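Local coordinates for high-affinity zinc uptake system protein znuA (Streptococcus suis, PDB 3MFQ) that binds zinc and probably hands metal ions to a membrane transporter as the extracellular solute-binding component of an uptake system, at residues 6-17 against 26-36. Numbering follows the deposited sequence.
Sequences KPRVAVTTSFLN and DEVERDLLIPA
R8 reaches from strand 8-11 across the neighbouring strand 29-32, where its guanidinium meets E29 over a face and D31 near its edge. CG stands anti to the backbone N (chi1 -173°) and the chain bends at chi3, which brings NH1 to D31 OD2 at 2.8 Å, slightly out of the guanidinium plane; the D31 carboxylate is turned 84° from that plane. E29 lays CB over the face, while CG sits obliquely by the NH1/NH2 edge, 3.1 Å from R8 NH2. Its carboxylate is nearly parallel to the guanidinium, and R8 NH2 to E29 OE1 is a longer salt bridge of 3.6 Å; the E29 side chain is poorly ordered. On the opposite face of the sheet V11 CG2 meets L32 CD1 at 3.7 Å, the two side chains crossing at about a right angle. There N17 O lies over one face of the R30 guanidinium, and R30 NH1 gives N17 OD1 a weak bond (2.7 Å), amide and guanidinium planes 73° apart. The strands run parallel, joined by the beta-alpha-beta crossover through helix 14-24, and backbone bonding continues beyond them from I34 N to T12 O (2.7 Å). Nearby a water accepts from S14 N and donates to I34 O. K6 NZ binds D26 O at the other end. On this outermost strand, two carboxylates would favour R8's charged form, while the R30-N17 bond probably adds little to the backbone grip.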
ATOM      1  N   LYS A   6       4.713  16.988  24.162  1.00 55.44           N
ATOM      2  CA  LYS A   6       4.015  16.766  22.896  1.00 53.17           C
ATOM      3  C   LYS A   6       3.221  15.464  22.917  1.00 53.57           C
ATOM      4  O   LYS A   6       3.713  14.441  23.393  1.00 58.46           O
ATOM      5  CB  LYS A   6       5.009  16.721  21.733  1.00 55.69           C
ATOM      6  CG  LYS A   6       5.522  18.071  21.268  1.00 51.30           C
ATOM      7  CD  LYS A   6       6.445  17.908  20.068  1.00 53.67           C
ATOM      8  CE  LYS A   6       6.882  19.253  19.508  1.00 56.18           C
ATOM      9  NZ  LYS A   6       7.848  19.102  18.383  1.00 57.91           N
ATOM     10  N   PRO A   7       1.988  15.496  22.390  1.00 34.81           N
ATOM     11  CA  PRO A   7       1.156  14.292  22.302  1.00 35.39           C
ATOM     12  C   PRO A   7       1.880  13.166  21.576  1.00 38.44           C
ATOM     13  O   PRO A   7       2.611  13.412  20.615  1.00 39.85           O
ATOM     14  CB  PRO A   7      -0.049  14.761  21.482  1.00 30.44           C
ATOM     15  CG  PRO A   7      -0.120  16.213  21.719  1.00 30.63           C
ATOM     16  CD  PRO A   7       1.296  16.681  21.858  1.00 35.64           C
ATOM     17  N   ARG A   8       1.677  11.938  22.040  1.00 70.73           N
ATOM     18  CA  ARG A   8       2.320  10.777  21.442  1.00 72.40           C
ATOM     19  C   ARG A   8       1.306   9.953  20.658  1.00 71.40           C
ATOM     20  O   ARG A   8       0.337   9.439  21.210  1.00 72.42           O
ATOM     21  CB  ARG A   8       3.003   9.927  22.519  1.00 75.45           C
ATOM     22  CG  ARG A   8       3.859   8.781  21.986  1.00 80.47           C
ATOM     23  CD  ARG A   8       4.997   8.443  22.934  1.00 85.83           C
ATOM     24  NE  ARG A   8       5.814   9.619  23.223  1.00 93.52           N
ATOM     25  CZ  ARG A   8       6.745  10.102  22.405  1.00 91.15           C
ATOM     26  NH1 ARG A   8       6.980   9.512  21.241  1.00 88.68           N
ATOM     27  NH2 ARG A   8       7.440  11.178  22.750  1.00 84.93           N
ATOM     28  N   VAL A   9       1.545   9.827  19.360  1.00 58.07           N
ATOM     29  CA  VAL A   9       0.656   9.086  18.477  1.00 59.93           C
ATOM     30  C   VAL A   9       1.379   7.916  17.829  1.00 61.01           C
ATOM     31  O   VAL A   9       2.146   8.111  16.904  1.00 60.13           O
ATOM     32  CB  VAL A   9       0.092  10.009  17.377  1.00 60.20           C
ATOM     33  CG1 VAL A   9      -0.734   9.215  16.443  1.00 58.91           C
ATOM     34  CG2 VAL A   9      -0.665  11.157  17.995  1.00 56.04           C
ATOM     35  N   ALA A  10       1.079   6.705  18.287  1.00 42.12           N
ATOM     36  CA  ALA A  10       1.693   5.496  17.771  1.00 38.41           C
ATOM     37  C   ALA A  10       1.158   5.202  16.371  1.00 40.13           C
ATOM     38  O   ALA A  10      -0.017   5.408  16.073  1.00 39.06           O
ATOM     39  CB  ALA A  10       1.437   4.358  18.705  1.00 40.88           C
ATOM     40  N   VAL A  11       2.043   4.753  15.495  1.00 42.72           N
ATOM     41  CA  VAL A  11       1.688   4.637  14.099  1.00 36.81           C
ATOM     42  C   VAL A  11       2.285   3.362  13.518  1.00 41.75           C
ATOM     43  O   VAL A  11       3.483   3.111  13.633  1.00 42.35           O
ATOM     44  CB  VAL A  11       2.114   5.904  13.303  1.00 38.41           C
ATOM     45  CG1 VAL A  11       1.884   7.183  14.130  1.00 38.95           C
ATOM     46  CG2 VAL A  11       3.564   5.800  12.855  1.00 40.57           C
ATOM     47  N   THR A  12       1.427   2.543  12.921  1.00 45.39           N
ATOM     48  CA  THR A  12       1.818   1.203  12.502  1.00 42.37           C
ATOM     49  C   THR A  12       2.801   1.202  11.338  1.00 45.58           C
ATOM     50  O   THR A  12       3.892   0.647  11.441  1.00 48.51           O
ATOM     51  CB  THR A  12       0.592   0.329  12.154  1.00 42.88           C
ATOM     52  OG1 THR A  12      -0.289   1.059  11.291  1.00 45.52           O
ATOM     53  CG2 THR A  12      -0.159  -0.049  13.421  1.00 39.59           C
ATOM     54  N   THR A  13       2.420   1.830  10.233  1.00 39.20           N
ATOM     55  CA  THR A  13       3.232   1.772   9.025  1.00 37.88           C
ATOM     56  C   THR A  13       3.777   3.130   8.616  1.00 36.94           C
ATOM     57  O   THR A  13       3.291   4.169   9.060  1.00 39.75           O
ATOM     58  CB  THR A  13       2.431   1.218   7.848  1.00 35.69           C
ATOM     59  OG1 THR A  13       1.620   2.262   7.299  1.00 37.58           O
ATOM     60  CG2 THR A  13       1.547   0.068   8.304  1.00 31.72           C
ATOM     61  N   SER A  14       4.785   3.107   7.752  1.00 50.74           N
ATOM     62  CA  SER A  14       5.381   4.326   7.231  1.00 52.62           C
ATOM     63  C   SER A  14       4.344   5.176   6.511  1.00 56.70           C
ATOM     64  O   SER A  14       4.501   6.390   6.393  1.00 60.40           O
ATOM     65  CB  SER A  14       6.524   3.985   6.280  1.00 55.93           C
ATOM     66  OG  SER A  14       6.081   3.096   5.269  1.00 61.54           O
ATOM     67  N   PHE A  15       3.288   4.534   6.020  1.00 47.03           N
ATOM     68  CA  PHE A  15       2.202   5.259   5.372  1.00 44.37           C
ATOM     69  C   PHE A  15       1.659   6.290   6.328  1.00 44.20           C
ATOM     70  O   PHE A  15       1.647   7.485   6.046  1.00 47.26           O
ATOM     71  CB  PHE A  15       1.065   4.317   4.998  1.00 43.27           C
ATOM     72  CG  PHE A  15       1.403   3.372   3.902  1.00 42.80           C
ATOM     73  CD1 PHE A  15       1.372   3.786   2.586  1.00 41.30           C
ATOM     74  CD2 PHE A  15       1.748   2.065   4.185  1.00 42.36           C
ATOM     75  CE1 PHE A  15       1.684   2.914   1.572  1.00 45.95           C
ATOM     76  CE2 PHE A  15       2.061   1.188   3.176  1.00 43.10           C
ATOM     77  CZ  PHE A  15       2.030   1.612   1.867  1.00 43.88           C
ATOM     78  N   LEU A  16       1.193   5.806   7.469  1.00 50.57           N
ATOM     79  CA  LEU A  16       0.602   6.672   8.462  1.00 50.73           C
ATOM     80  C   LEU A  16       1.651   7.666   8.943  1.00 54.27           C
ATOM     81  O   LEU A  16       1.371   8.863   9.050  1.00 56.36           O
ATOM     82  CB  LEU A  16       0.016   5.836   9.599  1.00 51.19           C
ATOM     83  CG  LEU A  16      -0.885   4.723   9.049  1.00 55.90           C
ATOM     84  CD1 LEU A  16      -1.584   3.966  10.163  1.00 58.38           C
ATOM     85  CD2 LEU A  16      -1.898   5.286   8.060  1.00 49.43           C
ATOM     86  N   ASN A  17       2.868   7.176   9.191  1.00 50.55           N
ATOM     87  CA  ASN A  17       3.979   8.046   9.580  1.00 50.25           C
ATOM     88  C   ASN A  17       4.072   9.314   8.731  1.00 49.31           C
ATOM     89  O   ASN A  17       4.310  10.401   9.251  1.00 49.06           O
ATOM     90  CB  ASN A  17       5.315   7.299   9.526  1.00 49.74           C
ATOM     91  CG  ASN A  17       6.447   8.095  10.155  1.00 54.94           C
ATOM     92  OD1 ASN A  17       6.352   8.512  11.309  1.00 57.98           O
ATOM     93  ND2 ASN A  17       7.522   8.310   9.401  1.00 57.87           N
ATOM     94  N   ASP A  26       5.107  19.080  12.940  1.00 73.18           N
ATOM     95  CA  ASP A  26       5.959  18.797  14.088  1.00 74.52           C
ATOM     96  C   ASP A  26       5.208  18.994  15.397  1.00 74.72           C
ATOM     97  O   ASP A  26       5.818  19.077  16.461  1.00 77.27           O
ATOM     98  CB  ASP A  26       7.199  19.693  14.064  1.00 74.83           C
ATOM     99  CG  ASP A  26       8.017  19.522  12.796  1.00 83.48           C
ATOM    100  OD1 ASP A  26       8.092  18.385  12.282  1.00 86.34           O
ATOM    101  OD2 ASP A  26       8.590  20.524  12.312  1.00 81.66           O
ATOM    102  N   GLU A  27       3.883  19.061  15.320  1.00 42.77           N
ATOM    103  CA  GLU A  27       3.070  19.354  16.496  1.00 42.56           C
ATOM    104  C   GLU A  27       2.877  18.145  17.410  1.00 42.22           C
ATOM    105  O   GLU A  27       2.646  18.305  18.605  1.00 44.79           O
ATOM    106  CB  GLU A  27       1.714  19.940  16.085  1.00 40.86           C
ATOM    107  CG  GLU A  27       1.796  21.302  15.405  1.00 42.90           C
ATOM    108  CD  GLU A  27       2.215  22.417  16.351  1.00 49.48           C
ATOM    109  OE1 GLU A  27       2.260  22.179  17.576  1.00 51.38           O
ATOM    110  OE2 GLU A  27       2.495  23.535  15.867  1.00 47.88           O
ATOM    111  N   VAL A  28       2.966  16.943  16.853  1.00 47.55           N
ATOM    112  CA  VAL A  28       2.830  15.726  17.653  1.00 48.00           C
ATOM    113  C   VAL A  28       4.109  14.904  17.613  1.00 50.30           C
ATOM    114  O   VAL A  28       5.021  15.203  16.846  1.00 51.80           O
ATOM    115  CB  VAL A  28       1.670  14.838  17.168  1.00 44.95           C
ATOM    116  CG1 VAL A  28       0.358  15.601  17.218  1.00 44.23           C
ATOM    117  CG2 VAL A  28       1.950  14.330  15.766  1.00 46.74           C
ATOM    118  N   GLU A  29       4.166  13.862  18.435  1.00 84.99           N
ATOM    119  CA  GLU A  29       5.341  12.996  18.493  1.00 90.63           C
ATOM    120  C   GLU A  29       5.031  11.588  17.982  1.00 91.21           C
ATOM    121  O   GLU A  29       4.297  10.836  18.621  1.00 92.80           O
ATOM    122  CB  GLU A  29       5.867  12.915  19.922  1.00 92.01           C
ATOM    123  CG  GLU A  29       7.326  12.536  20.006  1.00 92.81           C
ATOM    124  CD  GLU A  29       8.194  13.725  20.341  1.00103.69           C
ATOM    125  OE1 GLU A  29       7.876  14.425  21.325  1.00102.94           O
ATOM    126  OE2 GLU A  29       9.191  13.961  19.626  1.00108.56           O
ATOM    127  N   ARG A  30       5.611  11.225  16.844  1.00 53.48           N
ATOM    128  CA  ARG A  30       5.229   9.988  16.163  1.00 57.75           C
ATOM    129  C   ARG A  30       6.026   8.732  16.563  1.00 59.82           C
ATOM    130  O   ARG A  30       7.258   8.740  16.621  1.00 59.50           O
ATOM    131  CB  ARG A  30       5.209  10.204  14.639  1.00 54.15           C
ATOM    132  CG  ARG A  30       4.073  11.139  14.176  1.00 49.45           C
ATOM    133  CD  ARG A  30       4.103  11.479  12.691  1.00 48.29           C
ATOM    134  NE  ARG A  30       5.106  12.492  12.383  1.00 53.84           N
ATOM    135  CZ  ARG A  30       6.391  12.221  12.186  1.00 55.18           C
ATOM    136  NH1 ARG A  30       6.821  10.970  12.268  1.00 57.90           N
ATOM    137  NH2 ARG A  30       7.247  13.194  11.911  1.00 51.54           N
ATOM    138  N   ASP A  31       5.295   7.657  16.844  1.00 59.35           N
ATOM    139  CA  ASP A  31       5.894   6.387  17.233  1.00 56.84           C
ATOM    140  C   ASP A  31       5.636   5.317  16.182  1.00 57.26           C
ATOM    141  O   ASP A  31       4.671   4.558  16.277  1.00 58.77           O
ATOM    142  CB  ASP A  31       5.343   5.930  18.583  1.00 62.56           C
ATOM    143  CG  ASP A  31       6.405   5.889  19.656  1.00 69.15           C
ATOM    144  OD1 ASP A  31       7.168   4.900  19.698  1.00 68.46           O
ATOM    145  OD2 ASP A  31       6.479   6.845  20.456  1.00 68.27           O
ATOM    146  N   LEU A  32       6.499   5.264  15.175  1.00 55.33           N
ATOM    147  CA  LEU A  32       6.366   4.263  14.130  1.00 52.67           C
ATOM    148  C   LEU A  32       6.717   2.885  14.666  1.00 56.35           C
ATOM    149  O   LEU A  32       7.782   2.688  15.252  1.00 60.07           O
ATOM    150  CB  LEU A  32       7.251   4.604  12.933  1.00 52.92           C
ATOM    151  CG  LEU A  32       7.236   3.557  11.819  1.00 54.49           C
ATOM    152  CD1 LEU A  32       5.810   3.228  11.410  1.00 55.51           C
ATOM    153  CD2 LEU A  32       8.043   4.028  10.624  1.00 53.00           C
ATOM    154  N   LEU A  33       5.813   1.933  14.464  1.00 52.29           N
ATOM    155  CA  LEU A  33       6.011   0.579  14.961  1.00 54.60           C
ATOM    156  C   LEU A  33       6.696  -0.291  13.918  1.00 55.02           C
ATOM    157  O   LEU A  33       7.750  -0.871  14.172  1.00 58.17           O
ATOM    158  CB  LEU A  33       4.673  -0.041  15.358  1.00 50.40           C
ATOM    159  CG  LEU A  33       3.774   0.854  16.208  1.00 49.51           C
ATOM    160  CD1 LEU A  33       2.648   0.034  16.808  1.00 49.10           C
ATOM    161  CD2 LEU A  33       4.574   1.537  17.300  1.00 50.92           C
ATOM    162  N   ILE A  34       6.087  -0.374  12.740  1.00 51.49           N
ATOM    163  CA  ILE A  34       6.622  -1.181  11.654  1.00 52.58           C
ATOM    164  C   ILE A  34       7.553  -0.352  10.771  1.00 53.08           C
ATOM    165  O   ILE A  34       7.103   0.537  10.048  1.00 53.22           O
ATOM    166  CB  ILE A  34       5.492  -1.781  10.796  1.00 49.87           C
ATOM    167  CG1 ILE A  34       4.460  -2.473  11.690  1.00 49.08           C
ATOM    168  CG2 ILE A  34       6.057  -2.742   9.764  1.00 50.75           C
ATOM    169  CD1 ILE A  34       3.305  -3.085  10.937  1.00 46.96           C
ATOM    170  N   PRO A  35       8.859  -0.642  10.835  1.00 76.19           N
ATOM    171  CA  PRO A  35       9.882   0.087  10.076  1.00 74.08           C
ATOM    172  C   PRO A  35       9.668  -0.029   8.573  1.00 73.63           C
ATOM    173  O   PRO A  35       9.345  -1.110   8.081  1.00 75.64           O
ATOM    174  CB  PRO A  35      11.181  -0.621  10.472  1.00 72.95           C
ATOM    175  CG  PRO A  35      10.880  -1.279  11.772  1.00 79.65           C
ATOM    176  CD  PRO A  35       9.449  -1.695  11.678  1.00 78.22           C
ATOM    177  N   ALA A  36       9.850   1.075   7.856  1.00 48.07           N
ATOM    178  CA  ALA A  36       9.734   1.068   6.405  1.00 46.41           C
ATOM    179  C   ALA A  36      10.573  -0.059   5.824  1.00 48.62           C
ATOM    180  O   ALA A  36      11.719  -0.259   6.223  1.00 46.30           O
ATOM    181  CB  ALA A  36      10.178   2.402   5.833  1.00 47.72           C
TER
HETATM  182  O   HOH W   1       6.533   0.913   7.045  1.00 27.47           O